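Local coordinates for predicted ATPase of the ABC class (PDB 5D6A), which binds the ATP analogue AMP-PNP and, as a predicted ATPase of the ABC class, probably hydrolyses ATP, at residues A[61-64]-A[70-73]; A[347-352]-A[562-567]; A[196-201]-A[282-287]. All blocks are in the same frame, centred on the assembly; numbering follows the deposited sequence.

Interaction 1 (A[61-64]-A[70-73])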
ATOM      1  N   HIS A  61      18.369 -25.916  -2.409  1.00 58.05           N
ATOM      2  CA  HIS A  61      18.898 -24.917  -1.485  1.00 58.26           C
ATOM      3  C   HIS A  61      18.564 -25.254  -0.048  1.00 58.40           C
ATOM      4  O   HIS A  61      17.401 -25.415   0.307  1.00 57.62           O
ATOM      5  CB  HIS A  61      18.371 -23.521  -1.821  1.00 57.14           C
ATOM      6  CG  HIS A  61      18.859 -22.461  -0.883  1.00 58.77           C
ATOM      7  ND1 HIS A  61      20.097 -21.868  -1.008  1.00 60.84           N
ATOM      8  CD2 HIS A  61      18.279 -21.895   0.203  1.00 59.27           C
ATOM      9  CE1 HIS A  61      20.260 -20.982  -0.041  1.00 62.12           C
ATOM     10  NE2 HIS A  61      19.171 -20.978   0.706  1.00 61.50           N
ATOM     11  N   ILE A  62      19.602 -25.351   0.773  1.00 60.13           N
ATOM     12  CA  ILE A  62      19.450 -25.655   2.182  1.00 62.08           C
ATOM     13  C   ILE A  62      19.457 -24.356   2.981  1.00 64.03           C
ATOM     14  O   ILE A  62      20.425 -23.595   2.931  1.00 67.32           O
ATOM     15  CB  ILE A  62      20.601 -26.554   2.683  1.00 64.30           C
ATOM     16  CG1 ILE A  62      20.641 -27.874   1.900  1.00 63.85           C
ATOM     17  CG2 ILE A  62      20.469 -26.823   4.177  1.00 65.29           C
ATOM     18  CD1 ILE A  62      19.396 -28.726   2.037  1.00 62.73           C
ATOM     19  N   GLN A  63      18.372 -24.103   3.705  1.00 63.37           N
ATOM     20  CA  GLN A  63      18.272 -22.912   4.542  1.00 64.89           C
ATOM     21  C   GLN A  63      19.372 -22.946   5.595  1.00 68.18           C
ATOM     22  O   GLN A  63      19.758 -24.019   6.057  1.00 67.96           O
ATOM     23  CB  GLN A  63      16.901 -22.849   5.221  1.00 64.45           C
ATOM     24  CG  GLN A  63      16.590 -24.040   6.121  1.00 64.96           C
ATOM     25  CD  GLN A  63      15.169 -24.032   6.656  1.00 64.91           C
ATOM     26  OE1 GLN A  63      14.512 -25.071   6.710  1.00 63.93           O
ATOM     27  NE2 GLN A  63      14.681 -22.856   7.034  1.00 66.73           N
ATOM     28  N   SER A  64      19.877 -21.772   5.965  1.00 71.03           N
ATOM     29  CA  SER A  64      20.939 -21.669   6.963  1.00 75.38           C
ATOM     30  C   SER A  64      20.386 -21.458   8.371  1.00 78.77           C
ATOM     31  O   SER A  64      21.147 -21.377   9.334  1.00 81.19           O
ATOM     32  CB  SER A  64      21.871 -20.506   6.614  1.00 76.98           C
ATOM     33  OG  SER A  64      21.169 -19.273   6.627  1.00 76.29           O
ATOM     34  N   ALA A  70      12.323 -21.493   4.055  1.00 53.10           N
ATOM     35  CA  ALA A  70      12.461 -22.952   3.995  1.00 51.63           C
ATOM     36  C   ALA A  70      13.332 -23.455   2.843  1.00 49.76           C
ATOM     37  O   ALA A  70      13.469 -22.795   1.813  1.00 49.02           O
ATOM     38  CB  ALA A  70      11.087 -23.606   3.937  1.00 50.33           C
ATOM     39  N   SER A  71      13.915 -24.633   3.037  1.00 49.54           N
ATOM     40  CA  SER A  71      14.770 -25.249   2.029  1.00 49.51           C
ATOM     41  C   SER A  71      13.951 -25.647   0.812  1.00 47.39           C
ATOM     42  O   SER A  71      12.842 -26.163   0.948  1.00 46.90           O
ATOM     43  CB  SER A  71      15.472 -26.483   2.598  1.00 50.72           C
ATOM     44  OG  SER A  71      16.325 -26.134   3.670  1.00 52.27           O
ATOM     45  N   ARG A  72      14.510 -25.410  -0.373  1.00 46.44           N
ATOM     46  CA  ARG A  72      13.835 -25.716  -1.629  1.00 44.34           C
ATOM     47  C   ARG A  72      14.084 -27.156  -2.081  1.00 44.50           C
ATOM     48  O   ARG A  72      15.219 -27.641  -2.062  1.00 45.60           O
ATOM     49  CB  ARG A  72      14.303 -24.761  -2.725  1.00 43.97           C
ATOM     50  CG  ARG A  72      14.093 -23.285  -2.422  1.00 43.92           C
ATOM     51  CD  ARG A  72      14.519 -22.447  -3.614  1.00 43.89           C
ATOM     52  NE  ARG A  72      14.388 -21.006  -3.393  1.00 44.81           N
ATOM     53  CZ  ARG A  72      13.276 -20.295  -3.586  1.00 43.63           C
ATOM     54  NH1 ARG A  72      12.148 -20.878  -3.983  1.00 42.01           N
ATOM     55  NH2 ARG A  72      13.289 -18.987  -3.364  1.00 44.39           N
ATOM     56  N   PHE A  73      13.004 -27.824  -2.484  1.00 43.09           N
ATOM     57  CA  PHE A  73      13.034 -29.205  -2.963  1.00 42.96           C
ATOM     58  C   PHE A  73      12.331 -29.313  -4.314  1.00 40.91           C
ATOM     59  O   PHE A  73      11.511 -28.467  -4.665  1.00 39.56           O
ATOM     60  CB  PHE A  73      12.313 -30.127  -1.972  1.00 44.11           C
ATOM     61  CG  PHE A  73      13.127 -30.501  -0.765  1.00 46.39           C
ATOM     62  CD1 PHE A  73      13.530 -29.541   0.154  1.00 47.00           C
ATOM     63  CD2 PHE A  73      13.436 -31.833  -0.515  1.00 48.04           C
ATOM     64  CE1 PHE A  73      14.265 -29.899   1.273  1.00 48.99           C
ATOM     65  CE2 PHE A  73      14.163 -32.197   0.608  1.00 49.68           C
ATOM     66  CZ  PHE A  73      14.578 -31.228   1.503  1.00 50.32           C
TER

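Interaction 2 (A[347-352]-A[562-567])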
ATOM      1  N   LEU A 347      -0.773   5.912 -19.107  1.00 36.23           N
ATOM      2  CA  LEU A 347      -1.557   5.730 -20.319  1.00 36.89           C
ATOM      3  C   LEU A 347      -0.647   5.481 -21.516  1.00 36.56           C
ATOM      4  O   LEU A 347      -0.766   4.458 -22.192  1.00 35.17           O
ATOM      5  CB  LEU A 347      -2.460   6.947 -20.557  1.00 38.17           C
ATOM      6  CG  LEU A 347      -3.339   6.951 -21.812  1.00 39.71           C
ATOM      7  CD1 LEU A 347      -4.155   5.680 -21.931  1.00 39.42           C
ATOM      8  CD2 LEU A 347      -4.253   8.164 -21.800  1.00 41.63           C
ATOM      9  N   GLN A 348       0.278   6.406 -21.752  1.00 36.96           N
ATOM     10  CA  GLN A 348       1.208   6.291 -22.870  1.00 37.20           C
ATOM     11  C   GLN A 348       2.016   4.995 -22.796  1.00 36.65           C
ATOM     12  O   GLN A 348       2.215   4.325 -23.809  1.00 37.13           O
ATOM     13  CB  GLN A 348       2.158   7.486 -22.898  1.00 38.48           C
ATOM     14  CG  GLN A 348       3.035   7.534 -24.138  1.00 39.85           C
ATOM     15  CD  GLN A 348       2.230   7.693 -25.417  1.00 40.73           C
ATOM     16  OE1 GLN A 348       1.232   8.418 -25.456  1.00 41.01           O
ATOM     17  NE2 GLN A 348       2.671   7.028 -26.476  1.00 40.80           N
ATOM     18  N   GLU A 349       2.477   4.650 -21.595  1.00 35.43           N
ATOM     19  CA  GLU A 349       3.257   3.431 -21.385  1.00 34.84           C
ATOM     20  C   GLU A 349       2.476   2.186 -21.781  1.00 34.09           C
ATOM     21  O   GLU A 349       3.048   1.226 -22.295  1.00 33.47           O
ATOM     22  CB  GLU A 349       3.705   3.324 -19.926  1.00 34.99           C
ATOM     23  CG  GLU A 349       4.758   4.350 -19.527  1.00 36.21           C
ATOM     24  CD  GLU A 349       5.004   4.414 -18.024  1.00 36.69           C
ATOM     25  OE1 GLU A 349       4.171   3.902 -17.245  1.00 36.00           O
ATOM     26  OE2 GLU A 349       6.031   4.999 -17.618  1.00 37.53           O
ATOM     27  N   SER A 350       1.167   2.206 -21.545  1.00 34.20           N
ATOM     28  CA  SER A 350       0.311   1.066 -21.886  1.00 33.96           C
ATOM     29  C   SER A 350       0.174   0.920 -23.411  1.00 33.48           C
ATOM     30  O   SER A 350       0.185  -0.193 -23.946  1.00 31.56           O
ATOM     31  CB  SER A 350      -1.059   1.226 -21.228  1.00 34.07           C
ATOM     32  OG  SER A 350      -0.914   1.428 -19.832  1.00 33.93           O
ATOM     33  N   VAL A 351       0.048   2.047 -24.102  1.00 33.71           N
ATOM     34  CA  VAL A 351      -0.041   2.029 -25.553  1.00 35.27           C
ATOM     35  C   VAL A 351       1.269   1.471 -26.104  1.00 35.72           C
ATOM     36  O   VAL A 351       1.266   0.594 -26.967  1.00 35.63           O
ATOM     37  CB  VAL A 351      -0.287   3.437 -26.130  1.00 35.91           C
ATOM     38  CG1 VAL A 351      -0.285   3.398 -27.656  1.00 37.10           C
ATOM     39  CG2 VAL A 351      -1.596   4.013 -25.605  1.00 35.37           C
ATOM     40  N   GLU A 352       2.383   1.968 -25.569  1.00 36.00           N
ATOM     41  CA  GLU A 352       3.714   1.534 -25.985  1.00 36.46           C
ATOM     42  C   GLU A 352       3.839   0.013 -25.898  1.00 36.60           C
ATOM     43  O   GLU A 352       4.341  -0.627 -26.819  1.00 38.34           O
ATOM     44  CB  GLU A 352       4.789   2.179 -25.098  1.00 35.97           C
ATOM     45  CG  GLU A 352       6.211   2.070 -25.647  1.00 36.33           C
ATOM     46  CD  GLU A 352       7.275   2.486 -24.641  1.00 35.52           C
ATOM     47  OE1 GLU A 352       7.277   1.953 -23.511  1.00 35.00           O
ATOM     48  OE2 GLU A 352       8.137   3.317 -24.990  1.00 35.24           O
ATOM     49  N   ALA A 562       6.433  -2.623 -14.233  1.00 32.62           N
ATOM     50  CA  ALA A 562       7.334  -2.668 -13.078  1.00 32.95           C
ATOM     51  C   ALA A 562       8.647  -1.974 -13.409  1.00 34.12           C
ATOM     52  O   ALA A 562       9.208  -1.247 -12.589  1.00 34.38           O
ATOM     53  CB  ALA A 562       7.594  -4.108 -12.666  1.00 31.66           C
ATOM     54  N   LEU A 563       9.121  -2.200 -14.628  1.00 34.97           N
ATOM     55  CA  LEU A 563      10.375  -1.630 -15.096  1.00 35.41           C
ATOM     56  C   LEU A 563      10.262  -0.113 -15.285  1.00 35.13           C
ATOM     57  O   LEU A 563      11.229   0.614 -15.063  1.00 36.16           O
ATOM     58  CB  LEU A 563      10.784  -2.331 -16.394  1.00 36.64           C
ATOM     59  CG  LEU A 563      12.214  -2.210 -16.910  1.00 38.30           C
ATOM     60  CD1 LEU A 563      13.232  -2.594 -15.845  1.00 38.30           C
ATOM     61  CD2 LEU A 563      12.363  -3.104 -18.133  1.00 39.68           C
ATOM     62  N   ASN A 564       9.076   0.356 -15.678  1.00 34.18           N
ATOM     63  CA  ASN A 564       8.819   1.790 -15.858  1.00 34.31           C
ATOM     64  C   ASN A 564       8.852   2.538 -14.532  1.00 34.59           C
ATOM     65  O   ASN A 564       8.992   3.759 -14.513  1.00 35.07           O
ATOM     66  CB  ASN A 564       7.447   2.024 -16.507  1.00 34.96           C
ATOM     67  CG  ASN A 564       7.378   1.542 -17.942  1.00 35.38           C
ATOM     68  OD1 ASN A 564       8.393   1.404 -18.617  1.00 36.34           O
ATOM     69  ND2 ASN A 564       6.164   1.304 -18.424  1.00 36.45           N
ATOM     70  N   ARG A 565       8.701   1.798 -13.433  1.00 34.36           N
ATOM     71  CA  ARG A 565       8.695   2.380 -12.087  1.00 34.53           C
ATOM     72  C   ARG A 565       9.990   2.153 -11.316  1.00 34.82           C
ATOM     73  O   ARG A 565      10.099   2.572 -10.162  1.00 36.06           O
ATOM     74  CB  ARG A 565       7.505   1.838 -11.298  1.00 33.88           C
ATOM     75  CG  ARG A 565       6.180   2.328 -11.850  1.00 34.87           C
ATOM     76  CD  ARG A 565       4.987   1.566 -11.301  1.00 34.66           C
ATOM     77  NE  ARG A 565       3.746   2.167 -11.775  1.00 35.91           N
ATOM     78  CZ  ARG A 565       3.241   1.996 -12.996  1.00 35.90           C
ATOM     79  NH1 ARG A 565       2.109   2.600 -13.326  1.00 37.18           N
ATOM     80  NH2 ARG A 565       3.862   1.237 -13.892  1.00 35.07           N
HETATM   81  N   MSE A 566      10.963   1.493 -11.943  1.00 35.24           N
HETATM   82  CA  MSE A 566      12.264   1.267 -11.309  1.00 36.03           C
HETATM   83  C   MSE A 566      13.042   2.533 -11.537  1.00 36.49           C
HETATM   84  O   MSE A 566      13.246   2.951 -12.676  1.00 36.92           O
HETATM   85  CB  MSE A 566      12.966   0.049 -11.894  1.00 36.69           C
HETATM   86  CG  MSE A 566      13.826  -0.638 -10.843  1.00 38.79           C
HETATM   87 SE   MSE A 566      15.723  -0.287 -11.209  1.00 43.39          SE
HETATM   88  CE  MSE A 566      15.896  -1.462 -12.779  1.00 40.25           C
ATOM     89  N   ARG A 567      13.494   3.142 -10.447  1.00 37.22           N
ATOM     90  CA  ARG A 567      14.174   4.444 -10.492  1.00 39.85           C
ATOM     91  C   ARG A 567      15.545   4.503 -11.178  1.00 43.16           C
ATOM     92  O   ARG A 567      16.018   5.593 -11.508  1.00 46.30           O
ATOM     93  CB  ARG A 567      14.253   5.007  -9.070  1.00 39.81           C
ATOM     94  CG  ARG A 567      12.868   5.164  -8.460  1.00 39.15           C
ATOM     95  CD  ARG A 567      12.878   5.632  -7.020  1.00 40.56           C
ATOM     96  NE  ARG A 567      11.512   5.847  -6.542  1.00 40.24           N
ATOM     97  CZ  ARG A 567      10.810   6.967  -6.721  1.00 41.93           C
ATOM     98  NH1 ARG A 567      11.331   8.004  -7.375  1.00 43.32           N
ATOM     99  NH2 ARG A 567       9.574   7.055  -6.244  1.00 42.33           N
TER
HETATM  100  O   HOH W   1       5.462   0.228 -20.959  1.00 27.51           O
HETATM  101  O   HOH W   2       3.376   1.453 -16.856  1.00 31.73           O
HETATM  102  O   HOH W   3       8.977   5.394 -17.056  1.00 38.49           O

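Interaction 3 (A[196-201]-A[282-287])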
ATOM      1  N   ALA A 196     -10.883 -20.996 -24.098  1.00 45.22           N
ATOM      2  CA  ALA A 196     -11.702 -21.043 -25.310  1.00 46.16           C
ATOM      3  C   ALA A 196     -12.573 -19.795 -25.445  1.00 45.49           C
ATOM      4  O   ALA A 196     -12.698 -19.242 -26.530  1.00 46.31           O
ATOM      5  CB  ALA A 196     -12.568 -22.293 -25.317  1.00 46.92           C
ATOM      6  N   LEU A 197     -13.172 -19.361 -24.338  1.00 45.22           N
ATOM      7  CA  LEU A 197     -14.010 -18.160 -24.332  1.00 45.38           C
ATOM      8  C   LEU A 197     -13.167 -16.907 -24.560  1.00 45.40           C
ATOM      9  O   LEU A 197     -13.612 -15.968 -25.219  1.00 44.71           O
ATOM     10  CB  LEU A 197     -14.775 -18.035 -23.011  1.00 44.36           C
ATOM     11  CG  LEU A 197     -15.818 -19.117 -22.716  1.00 45.52           C
ATOM     12  CD1 LEU A 197     -16.349 -18.968 -21.299  1.00 44.71           C
ATOM     13  CD2 LEU A 197     -16.953 -19.077 -23.728  1.00 47.12           C
ATOM     14  N   ARG A 198     -11.952 -16.899 -24.013  1.00 45.96           N
ATOM     15  CA  ARG A 198     -11.054 -15.758 -24.179  1.00 47.25           C
ATOM     16  C   ARG A 198     -10.576 -15.627 -25.625  1.00 48.96           C
ATOM     17  O   ARG A 198     -10.407 -14.516 -26.121  1.00 48.83           O
ATOM     18  CB  ARG A 198      -9.855 -15.848 -23.218  1.00 46.71           C
ATOM     19  CG  ARG A 198      -8.885 -14.677 -23.350  1.00 47.67           C
ATOM     20  CD  ARG A 198      -7.795 -14.655 -22.285  1.00 47.35           C
ATOM     21  NE  ARG A 198      -8.319 -14.400 -20.939  1.00 46.67           N
ATOM     22  CZ  ARG A 198      -8.612 -15.335 -20.035  1.00 45.62           C
ATOM     23  NH1 ARG A 198      -8.432 -16.627 -20.299  1.00 46.02           N
ATOM     24  NH2 ARG A 198      -9.083 -14.974 -18.847  1.00 44.43           N
ATOM     25  N   GLU A 199     -10.373 -16.758 -26.299  1.00 51.32           N
ATOM     26  CA  GLU A 199      -9.903 -16.748 -27.689  1.00 54.05           C
ATOM     27  C   GLU A 199     -10.941 -16.240 -28.694  1.00 55.71           C
ATOM     28  O   GLU A 199     -10.575 -15.692 -29.735  1.00 57.97           O
ATOM     29  CB  GLU A 199      -9.406 -18.136 -28.111  1.00 55.27           C
ATOM     30  CG  GLU A 199      -8.149 -18.576 -27.373  1.00 56.01           C
ATOM     31  CD  GLU A 199      -7.569 -19.887 -27.876  1.00 57.85           C
ATOM     32  OE1 GLU A 199      -8.001 -20.386 -28.940  1.00 58.95           O
ATOM     33  OE2 GLU A 199      -6.658 -20.410 -27.202  1.00 57.86           O
ATOM     34  N   GLN A 200     -12.225 -16.408 -28.385  1.00 55.69           N
ATOM     35  CA  GLN A 200     -13.277 -15.962 -29.306  1.00 57.55           C
ATOM     36  C   GLN A 200     -13.862 -14.587 -28.959  1.00 57.51           C
ATOM     37  O   GLN A 200     -14.965 -14.251 -29.391  1.00 59.34           O
ATOM     38  CB  GLN A 200     -14.381 -17.023 -29.440  1.00 57.80           C
ATOM     39  CG  GLN A 200     -15.021 -17.468 -28.140  1.00 55.95           C
ATOM     40  CD  GLN A 200     -16.045 -18.566 -28.351  1.00 56.47           C
ATOM     41  OE1 GLN A 200     -16.836 -18.523 -29.291  1.00 57.33           O
ATOM     42  NE2 GLN A 200     -16.048 -19.550 -27.462  1.00 56.06           N
ATOM     43  N   LEU A 201     -13.116 -13.796 -28.188  1.00 56.91           N
ATOM     44  CA  LEU A 201     -13.541 -12.442 -27.851  1.00 57.18           C
ATOM     45  C   LEU A 201     -13.292 -11.557 -29.059  1.00 60.47           C
ATOM     46  O   LEU A 201     -14.146 -10.764 -29.458  1.00 61.38           O
ATOM     47  CB  LEU A 201     -12.757 -11.897 -26.656  1.00 55.07           C
ATOM     48  CG  LEU A 201     -13.033 -12.517 -25.288  1.00 53.28           C
ATOM     49  CD1 LEU A 201     -12.054 -11.978 -24.256  1.00 52.18           C
ATOM     50  CD2 LEU A 201     -14.470 -12.248 -24.866  1.00 52.31           C
ATOM     51  N   ILE A 282      -8.559 -11.128 -16.421  1.00 38.25           N
ATOM     52  CA  ILE A 282      -7.397 -11.306 -17.300  1.00 38.66           C
ATOM     53  C   ILE A 282      -6.753 -12.642 -16.938  1.00 38.32           C
ATOM     54  O   ILE A 282      -5.974 -13.196 -17.711  1.00 39.15           O
ATOM     55  CB  ILE A 282      -6.344 -10.182 -17.165  1.00 37.90           C
ATOM     56  CG1 ILE A 282      -5.844 -10.074 -15.715  1.00 37.30           C
ATOM     57  CG2 ILE A 282      -6.912  -8.855 -17.653  1.00 37.88           C
ATOM     58  CD1 ILE A 282      -4.784  -9.016 -15.510  1.00 36.48           C
ATOM     59  N   TYR A 283      -7.069 -13.128 -15.736  1.00 37.85           N
ATOM     60  CA  TYR A 283      -6.597 -14.422 -15.265  1.00 38.34           C
ATOM     61  C   TYR A 283      -7.772 -15.383 -15.233  1.00 38.27           C
ATOM     62  O   TYR A 283      -8.927 -14.960 -15.222  1.00 38.05           O
ATOM     63  CB  TYR A 283      -6.045 -14.342 -13.840  1.00 38.08           C
ATOM     64  CG  TYR A 283      -4.934 -13.352 -13.613  1.00 37.61           C
ATOM     65  CD1 TYR A 283      -3.654 -13.587 -14.103  1.00 38.05           C
ATOM     66  CD2 TYR A 283      -5.146 -12.211 -12.855  1.00 37.06           C
ATOM     67  CE1 TYR A 283      -2.628 -12.689 -13.876  1.00 38.40           C
ATOM     68  CE2 TYR A 283      -4.127 -11.310 -12.619  1.00 37.15           C
ATOM     69  CZ  TYR A 283      -2.870 -11.553 -13.130  1.00 37.49           C
ATOM     70  OH  TYR A 283      -1.852 -10.659 -12.895  1.00 37.94           O
ATOM     71  N   ASN A 284      -7.469 -16.674 -15.199  1.00 38.78           N
ATOM     72  CA  ASN A 284      -8.486 -17.707 -15.103  1.00 39.35           C
ATOM     73  C   ASN A 284      -8.749 -17.966 -13.626  1.00 38.60           C
ATOM     74  O   ASN A 284      -7.827 -17.908 -12.813  1.00 37.52           O
ATOM     75  CB  ASN A 284      -8.005 -18.995 -15.772  1.00 41.08           C
ATOM     76  CG  ASN A 284      -7.693 -18.815 -17.246  1.00 41.97           C
ATOM     77  OD1 ASN A 284      -8.321 -18.012 -17.938  1.00 42.41           O
ATOM     78  ND2 ASN A 284      -6.723 -19.573 -17.736  1.00 43.37           N
ATOM     79  N   HIS A 285     -10.003 -18.242 -13.276  1.00 38.43           N
ATOM     80  CA  HIS A 285     -10.360 -18.525 -11.885  1.00 38.32           C
ATOM     81  C   HIS A 285     -10.857 -19.953 -11.694  1.00 38.05           C
ATOM     82  O   HIS A 285     -11.308 -20.603 -12.641  1.00 37.41           O
ATOM     83  CB  HIS A 285     -11.388 -17.518 -11.367  1.00 38.78           C
ATOM     84  CG  HIS A 285     -10.827 -16.144 -11.164  1.00 38.56           C
ATOM     85  ND1 HIS A 285     -10.836 -15.180 -12.149  1.00 38.44           N
ATOM     86  CD2 HIS A 285     -10.223 -15.579 -10.090  1.00 37.90           C
ATOM     87  CE1 HIS A 285     -10.270 -14.079 -11.688  1.00 37.63           C
ATOM     88  NE2 HIS A 285      -9.889 -14.296 -10.442  1.00 37.51           N
ATOM     89  N   ILE A 286     -10.766 -20.426 -10.453  1.00 37.31           N
ATOM     90  CA  ILE A 286     -11.176 -21.785 -10.103  1.00 37.65           C
ATOM     91  C   ILE A 286     -12.694 -21.928 -10.090  1.00 38.11           C
ATOM     92  O   ILE A 286     -13.409 -20.929 -10.024  1.00 37.49           O
ATOM     93  CB  ILE A 286     -10.630 -22.209  -8.720  1.00 37.78           C
ATOM     94  CG1 ILE A 286     -11.269 -21.377  -7.594  1.00 37.23           C
ATOM     95  CG2 ILE A 286      -9.109 -22.106  -8.696  1.00 37.36           C
ATOM     96  CD1 ILE A 286     -10.783 -21.740  -6.209  1.00 37.34           C
ATOM     97  N   PRO A 287     -13.193 -23.177 -10.162  1.00 39.34           N
ATOM     98  CA  PRO A 287     -14.636 -23.395 -10.120  1.00 39.56           C
ATOM     99  C   PRO A 287     -15.245 -22.931  -8.799  1.00 39.02           C
ATOM    100  O   PRO A 287     -14.589 -22.991  -7.758  1.00 38.53           O
ATOM    101  CB  PRO A 287     -14.769 -24.917 -10.261  1.00 41.29           C
ATOM    102  CG  PRO A 287     -13.507 -25.360 -10.912  1.00 41.09           C
ATOM    103  CD  PRO A 287     -12.453 -24.429 -10.410  1.00 40.23           C
TER

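Interaction 1 (A[61-64]-A[70-73])
Gln63 and Ser71 meet where an antiparallel pairing of two strands runs out into the loop that connects them. The backbone N of Gln63 donates to OG of Ser71 at 2.9 Å along an almost straight line (172°). OG stands beside its own backbone N, anti to the carbonyl carbon (chi1 -63°), and lies 3.2 Å from CG of Gln63. The Gln63 chain then runs on extended alongside Ser71 until NE2 is 3.8 Å from CA of Ala70, while OE1 is held by the backbone N of Leu146; the straight bond and this lengthwise packing make it the tighter side of the contact. Further from the loop, His61 and Arg72 form a hydrogen-bonded antiparallel pair in which Arg72 N donates to His61 O at 3.0 Å, the bond being bent to 139° at the hydrogen. Their side chains share one face of the sheet but meet loosely, CB of His61 standing 4.3 Å from CG of Arg72. The imidazole lies on the exposed side, whereas the guanidinium forms a salt bridge with Asp550 through NH1. The serine hydroxyl thus appears to take the place of a main-chain acceptor for the Gln63 amide just where regular strand pairing ends.

Interaction 2 (A[347-352]-A[562-567])
With CG beside the backbone N in both residues (chi1 -70° in Glu349, -68° in Asn564), the Glu349 and Asn564 side chains leave their helices and approach each other from opposite directions. The contact joins helix 339-352 of the P-loop ATPase domain to helix 556-564, within the MRB1590 C-terminal family region. Beyond CG the glutamate is extended, and the asparagine amide lies over one face of its carboxylate, ND2 above CD, the two planes 33° apart. ND2 of Asn564 lies 3.3 Å from CD of Glu349, but from above the face its approach to OE1 is too poorly angled for a direct hydrogen bond, and water makes the polar links instead. One water accepts from ND2 of Asn564 and donates to the backbone O of Glu349. A second donates to OE1 of Glu349 at 2.6 Å and accepts from both ND2 of Asn564 and NH2 of Arg565. The Arg565 guanidinium is itself 4.3 Å from the carboxylate, NH2 to Glu349 OE1, with that oxygen well out of its plane, so the attraction there is one of charge without a direct N-H bond. Stronger partners lie around the contact: Arg309 forms a salt bridge with OE2 of Glu349, Glu306 does so with Arg565, and Arg462 donates to OD1 of Asn564. These charges would be expected to favour an ionised glutamate in this buried setting. The third water donates in two directions, to OE2 of Glu349 and to the backbone O of Asn564, each at 3.0 Å.

Interaction 3 (A[196-201]-A[282-287])
Arg198 extends from helix 181-199 toward Asn284, and the two side chains cross obliquely, their guanidinium and amide planes 42° apart. Within the P-loop domain, the contact joins this helix to the segment that follows helix 271-280, the helix after the probable Walker A loop. CG of Arg198 lies anti to its backbone N, and the chain continues straight before bending at chi3 (-67°), which turns the guanidinium so that its edge meets OD1 of Asn284. NH1 donates to this oxygen at 2.7 Å with an angle of 148° at the hydrogen. The donor lies in the plane of the asparagine carbonyl, whereas OD1 is tilted a little from the guanidinium plane. NH2 adds a weak second bond to the same atom at 3.3 Å, so one amide oxygen receives both terminal nitrogens. Main-chain carbonyls also lie near the guanidinium. Ser281 O accepts a hydrogen bond from NH2, and NE makes a weak bond to Thr296 O. Such oxygens would be expected to stabilise the positive charge and restrict rotation of the guanidinium. Asn284 also packs against Val191 and Gln194 of helix 181-199, while its backbone pairs with Val125 in a short two-stranded sheet. Two further carbonyl oxygens are near the group without a hydrogen bond, both placed obliquely to it: O of Tyr283 is 3.6 Å from NH2 of Arg198, and O of Ile282 is 3.8 Å from the same nitrogen.

From the N terminus, interaction 1 comes first and closes a short loop of five intervening residues between strands 56-61 and 71-78 of the N-terminal region. Interaction 3 follows, closing an 80-residue loop within the P-loop domain, from helix 181-199 to strand 284-285. Interaction 2 spans 209 intervening residues and ties helix 339-352 of that domain to helix 556-564 in the C-terminal region. The three are in series, neither nesting nor crossing. Interaction 1 stands apart, its centre 35 Å from that of interaction 2 and 36 Å from that of interaction 3. Interactions 2 and 3 are closer, with nearest atoms about 11 Å apart, yet do not touch.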